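Local atomic coordinates of 361aa long hypothetical D-aminopeptidase (Pyrococcus horikoshii, PDB entry 2DRH), a protein that is of unknown function but may act as an aminopeptidase of the peptidase S58 family. Residues A[192-205]-A[310-323]. Numbering follows the deposited sequence.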
loop_
_atom_site.group_PDB
_atom_site.type_symbol
_atom_site.label_atom_id
_atom_site.label_comp_id
_atom_site.label_asym_id
_atom_site.label_seq_id
_atom_site.Cartn_x
_atom_site.Cartn_y
_atom_site.Cartn_z
ATOM N N VAL A 192 15.833 6.566 24.935
ATOM C CA VAL A 192 16.557 5.364 24.520
ATOM C C VAL A 192 17.963 5.726 24.051
ATOM O O VAL A 192 18.171 6.765 23.416
ATOM C CB VAL A 192 15.826 4.615 23.361
ATOM C CG1 VAL A 192 14.339 4.474 23.684
ATOM C CG2 VAL A 192 16.016 5.350 22.042
ATOM N N GLU A 193 18.934 4.875 24.365
ATOM C CA GLU A 193 20.299 5.142 23.937
ATOM C C GLU A 193 20.689 4.193 22.820
ATOM O O GLU A 193 20.615 2.974 22.975
ATOM C CB GLU A 193 21.287 5.013 25.106
ATOM C CG GLU A 193 22.712 5.375 24.702
ATOM C CD GLU A 193 23.660 5.504 25.882
ATOM O OE1 GLU A 193 23.516 6.464 26.672
ATOM O OE2 GLU A 193 24.552 4.643 26.016
ATOM N N ILE A 194 21.089 4.761 21.687
ATOM C CA ILE A 194 21.491 3.969 20.535
ATOM C C ILE A 194 22.896 4.367 20.091
ATOM O O ILE A 194 23.127 5.491 19.644
ATOM C CB ILE A 194 20.509 4.160 19.361
ATOM C CG1 ILE A 194 19.111 3.690 19.777
ATOM C CG2 ILE A 194 20.987 3.383 18.148
ATOM C CD1 ILE A 194 18.042 3.981 18.747
ATOM N N GLU A 195 23.826 3.428 20.219
ATOM C CA GLU A 195 25.216 3.663 19.851
ATOM C C GLU A 195 25.762 4.905 20.545
ATOM O O GLU A 195 26.242 5.833 19.899
ATOM C CB GLU A 195 25.352 3.807 18.331
ATOM C CG GLU A 195 25.051 2.530 17.549
ATOM C CD GLU A 195 25.848 1.334 18.044
ATOM O OE1 GLU A 195 25.428 0.696 19.032
ATOM O OE2 GLU A 195 26.903 1.035 17.453
ATOM N N GLY A 196 25.661 4.917 21.871
ATOM C CA GLY A 196 26.163 6.030 22.656
ATOM C C GLY A 196 25.461 7.362 22.479
ATOM O O GLY A 196 26.054 8.409 22.733
ATOM N N LYS A 197 24.204 7.340 22.051
ATOM C CA LYS A 197 23.459 8.579 21.866
ATOM C C LYS A 197 22.048 8.473 22.427
ATOM O O LYS A 197 21.375 7.453 22.265
ATOM C CB LYS A 197 23.402 8.952 20.381
ATOM C CG LYS A 197 24.770 9.183 19.759
ATOM C CD LYS A 197 25.549 10.246 20.531
ATOM C CE LYS A 197 26.977 10.368 20.029
ATOM N NZ LYS A 197 27.761 11.354 20.830
ATOM N N LYS A 198 21.605 9.529 23.098
ATOM C CA LYS A 198 20.274 9.541 23.673
ATOM C C LYS A 198 19.262 10.098 22.684
ATOM O O LYS A 198 19.506 11.111 22.028
ATOM C CB LYS A 198 20.252 10.381 24.954
ATOM C CG LYS A 198 21.021 9.775 26.120
ATOM C CD LYS A 198 20.968 10.688 27.338
ATOM C CE LYS A 198 21.696 10.082 28.530
ATOM N NZ LYS A 198 21.095 8.782 28.943
ATOM N N TYR A 199 18.132 9.416 22.568
ATOM C CA TYR A 199 17.062 9.855 21.680
ATOM C C TYR A 199 15.758 9.749 22.462
ATOM O O TYR A 199 15.585 8.847 23.285
ATOM C CB TYR A 199 16.985 8.976 20.429
ATOM C CG TYR A 199 18.187 9.055 19.514
ATOM C CD1 TYR A 199 18.460 10.211 18.785
ATOM C CD2 TYR A 199 19.046 7.964 19.367
ATOM C CE1 TYR A 199 19.558 10.279 17.928
ATOM C CE2 TYR A 199 20.143 8.022 18.518
ATOM C CZ TYR A 199 20.394 9.181 17.798
ATOM O OH TYR A 199 21.468 9.232 16.932
ATOM N N THR A 200 14.846 10.674 22.201
ATOM C CA THR A 200 13.561 10.682 22.878
ATOM C C THR A 200 12.426 10.317 21.920
ATOM O O THR A 200 12.421 10.729 20.753
ATOM C CB THR A 200 13.261 12.075 23.457
ATOM O OG1 THR A 200 14.333 12.476 24.319
ATOM C CG2 THR A 200 11.959 12.059 24.237
ATOM N N VAL A 201 11.477 9.536 22.422
ATOM C CA VAL A 201 10.302 9.145 21.651
ATOM C C VAL A 201 9.087 9.569 22.467
ATOM O O VAL A 201 8.856 9.045 23.556
ATOM C CB VAL A 201 10.221 7.623 21.433
ATOM C CG1 VAL A 201 8.863 7.262 20.810
ATOM C CG2 VAL A 201 11.359 7.165 20.523
ATOM N N GLY A 202 8.326 10.526 21.947
ATOM C CA GLY A 202 7.145 10.987 22.653
ATOM C C GLY A 202 5.850 10.585 21.966
ATOM O O GLY A 202 5.823 10.344 20.757
ATOM N N ALA A 203 4.766 10.523 22.731
ATOM C CA ALA A 203 3.481 10.148 22.159
ATOM C C ALA A 203 2.308 10.907 22.744
ATOM O O ALA A 203 2.244 11.150 23.942
ATOM C CB ALA A 203 3.247 8.651 22.327
ATOM N N LEU A 204 1.387 11.291 21.870
ATOM C CA LEU A 204 0.172 11.971 22.274
ATOM C C LEU A 204 -0.958 11.195 21.603
ATOM O O LEU A 204 -0.938 10.967 20.388
ATOM C CB LEU A 204 0.172 13.427 21.805
ATOM C CG LEU A 204 -1.098 14.217 22.157
ATOM C CD1 LEU A 204 -0.801 15.694 22.127
ATOM C CD2 LEU A 204 -2.233 13.884 21.179
ATOM N N VAL A 205 -1.939 10.773 22.386
ATOM C CA VAL A 205 -3.039 10.022 21.817
ATOM C C VAL A 205 -4.384 10.649 22.122
ATOM O O VAL A 205 -4.551 11.341 23.123
ATOM C CB VAL A 205 -3.061 8.567 22.340
ATOM C CG1 VAL A 205 -1.716 7.887 22.074
ATOM C CG2 VAL A 205 -3.398 8.557 23.828
ATOM N N PRO A 310 15.178 -0.376 19.314
ATOM C CA PRO A 310 14.857 0.273 20.583
ATOM C C PRO A 310 13.787 1.345 20.369
ATOM O O PRO A 310 12.912 1.534 21.216
ATOM C CB PRO A 310 16.199 0.864 21.010
ATOM C CG PRO A 310 17.161 -0.149 20.507
ATOM C CD PRO A 310 16.641 -0.416 19.115
ATOM N N LEU A 311 13.851 2.043 19.237
ATOM C CA LEU A 311 12.857 3.074 18.955
ATOM C C LEU A 311 11.479 2.429 18.700
ATOM O O LEU A 311 10.446 3.009 19.035
ATOM C CB LEU A 311 13.291 3.925 17.752
ATOM C CG LEU A 311 14.597 4.729 17.914
ATOM C CD1 LEU A 311 15.050 5.253 16.568
ATOM C CD2 LEU A 311 14.396 5.884 18.881
ATOM N N PHE A 312 11.464 1.237 18.110
ATOM C CA PHE A 312 10.195 0.544 17.864
ATOM C C PHE A 312 9.558 0.186 19.208
ATOM O O PHE A 312 8.354 0.350 19.405
ATOM C CB PHE A 312 10.408 -0.748 17.068
ATOM C CG PHE A 312 10.776 -0.538 15.622
ATOM C CD1 PHE A 312 10.756 0.726 15.046
ATOM C CD2 PHE A 312 11.120 -1.630 14.825
ATOM C CE1 PHE A 312 11.071 0.900 13.698
ATOM C CE2 PHE A 312 11.435 -1.466 13.483
ATOM C CZ PHE A 312 11.410 -0.200 12.919
ATOM N N LYS A 313 10.374 -0.310 20.134
ATOM C CA LYS A 313 9.872 -0.682 21.453
ATOM C C LYS A 313 9.414 0.546 22.236
ATOM O O LYS A 313 8.330 0.546 22.826
ATOM C CB LYS A 313 10.946 -1.435 22.244
ATOM C CG LYS A 313 10.636 -1.557 23.733
ATOM C CD LYS A 313 11.654 -2.413 24.457
ATOM C CE LYS A 313 11.532 -3.861 24.032
ATOM N NZ LYS A 313 10.154 -4.351 24.281
ATOM N N ALA A 314 10.245 1.587 22.237
ATOM C CA ALA A 314 9.937 2.829 22.939
ATOM C C ALA A 314 8.622 3.423 22.427
ATOM O O ALA A 314 7.858 4.004 23.185
ATOM C CB ALA A 314 11.085 3.841 22.748
ATOM N N THR A 315 8.376 3.281 21.131
ATOM C CA THR A 315 7.151 3.791 20.527
ATOM C C THR A 315 5.955 3.053 21.121
ATOM O O THR A 315 5.014 3.675 21.610
ATOM C CB THR A 315 7.159 3.582 18.994
ATOM O OG1 THR A 315 8.240 4.324 18.420
ATOM C CG2 THR A 315 5.830 4.049 18.371
ATOM N N ALA A 316 5.999 1.724 21.075
ATOM C CA ALA A 316 4.922 0.908 21.618
ATOM C C ALA A 316 4.702 1.263 23.082
ATOM O O ALA A 316 3.565 1.355 23.546
ATOM C CB ALA A 316 5.263 -0.583 21.479
ATOM N N GLU A 317 5.794 1.464 23.814
ATOM C CA GLU A 317 5.693 1.814 25.228
ATOM C C GLU A 317 5.011 3.158 25.444
ATOM O O GLU A 317 4.066 3.263 26.223
ATOM C CB GLU A 317 7.073 1.851 25.876
ATOM C CG GLU A 317 7.510 0.549 26.486
ATOM C CD GLU A 317 8.921 0.626 27.046
ATOM O OE1 GLU A 317 9.235 1.602 27.760
ATOM O OE2 GLU A 317 9.712 -0.293 26.777
ATOM N N ALA A 318 5.502 4.184 24.759
ATOM C CA ALA A 318 4.938 5.522 24.880
ATOM C C ALA A 318 3.440 5.506 24.568
ATOM O O ALA A 318 2.656 6.153 25.253
ATOM C CB ALA A 318 5.655 6.475 23.941
ATOM N N VAL A 319 3.049 4.773 23.530
ATOM C CA VAL A 319 1.637 4.697 23.158
ATOM C C VAL A 319 0.816 4.003 24.235
ATOM O O VAL A 319 -0.219 4.510 24.636
ATOM C CB VAL A 319 1.438 3.954 21.812
ATOM C CG1 VAL A 319 -0.062 3.637 21.587
ATOM C CG2 VAL A 319 1.956 4.820 20.669
ATOM N N GLU A 320 1.283 2.855 24.717
ATOM C CA GLU A 320 0.539 2.127 25.742
ATOM C C GLU A 320 0.288 2.987 26.975
ATOM O O GLU A 320 -0.844 3.059 27.462
ATOM C CB GLU A 320 1.266 0.840 26.152
ATOM C CG GLU A 320 0.465 -0.028 27.130
ATOM C CD GLU A 320 1.165 -1.332 27.505
ATOM O OE1 GLU A 320 2.005 -1.822 26.710
ATOM O OE2 GLU A 320 0.859 -1.880 28.589
ATOM N N GLU A 321 1.331 3.639 27.486
ATOM C CA GLU A 321 1.138 4.465 28.659
ATOM C C GLU A 321 0.284 5.682 28.317
ATOM O O GLU A 321 -0.585 6.071 29.098
ATOM C CB GLU A 321 2.476 4.924 29.257
ATOM C CG GLU A 321 2.342 5.345 30.730
ATOM C CD GLU A 321 3.485 6.222 31.229
ATOM O OE1 GLU A 321 4.664 5.860 31.028
ATOM O OE2 GLU A 321 3.195 7.276 31.833
ATOM N N ALA A 322 0.524 6.278 27.150
ATOM C CA ALA A 322 -0.237 7.453 26.738
ATOM C C ALA A 322 -1.737 7.166 26.734
ATOM O O ALA A 322 -2.538 8.032 27.097
ATOM C CB ALA A 322 0.206 7.920 25.361
ATOM N N ILE A 323 -2.115 5.958 26.324
ATOM C CA ILE A 323 -3.523 5.581 26.296
ATOM C C ILE A 323 -4.054 5.523 27.719
ATOM O O ILE A 323 -5.100 6.100 28.023
ATOM C CB ILE A 323 -3.730 4.207 25.618
ATOM C CG1 ILE A 323 -3.405 4.319 24.124
ATOM C CG2 ILE A 323 -5.174 3.725 25.825
ATOM C CD1 ILE A 323 -3.424 2.997 23.379
#
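V201 meets helix 310-323 with both methyls: CG1 stands opposite the backbone N (chi1 171°) and faces T315, while CG2, beside that N, faces L311 and A314. The contacts bear this out, V201 CG1 lying 3.8 Å from T315 OG1 and V201 CG2 3.7 Å from L311 CD2. L311 leaves the helix with CG beside its own N (chi1 -63°), which carries its branched end to the hairpin; there CD2 also touches V192 CG2, and I194 CD1 comes to 3.6 Å from L311 CG, both side chains crossing the leucine at about a right angle. V192 CG1 and A314 CB are 3.4 Å apart, tighter than normal carbon contact. Cutting V201 back to an alanine would remove both methyls and would probably open a gap over L311, A314 and T315. Farther along, small residues let the backbones close in: A203 CA and A318 CA are 5.6 Å apart. A203 CB lies 3.6 Å from A318 CB. Beyond them V205 CG1 packs on A322 CB at 3.8 Å. No hydrogen bond joins the segments; T315 OG1 instead donates to L311 O (2.6 Å), which also accepts T315 N from the opposite face of its plane, satisfying this buried hydroxyl within the helix. Strand 198-205 and the helix run at 34° to each other, an alpha/beta layer packing in which alternate strand residues, V201, A203 and V205, face the helix. The strand pairs antiparallel with strands 184-193 and 240-246, while T315 and V319 also touch V258 and A262 of helix 252-268, which packs against helix 309-328.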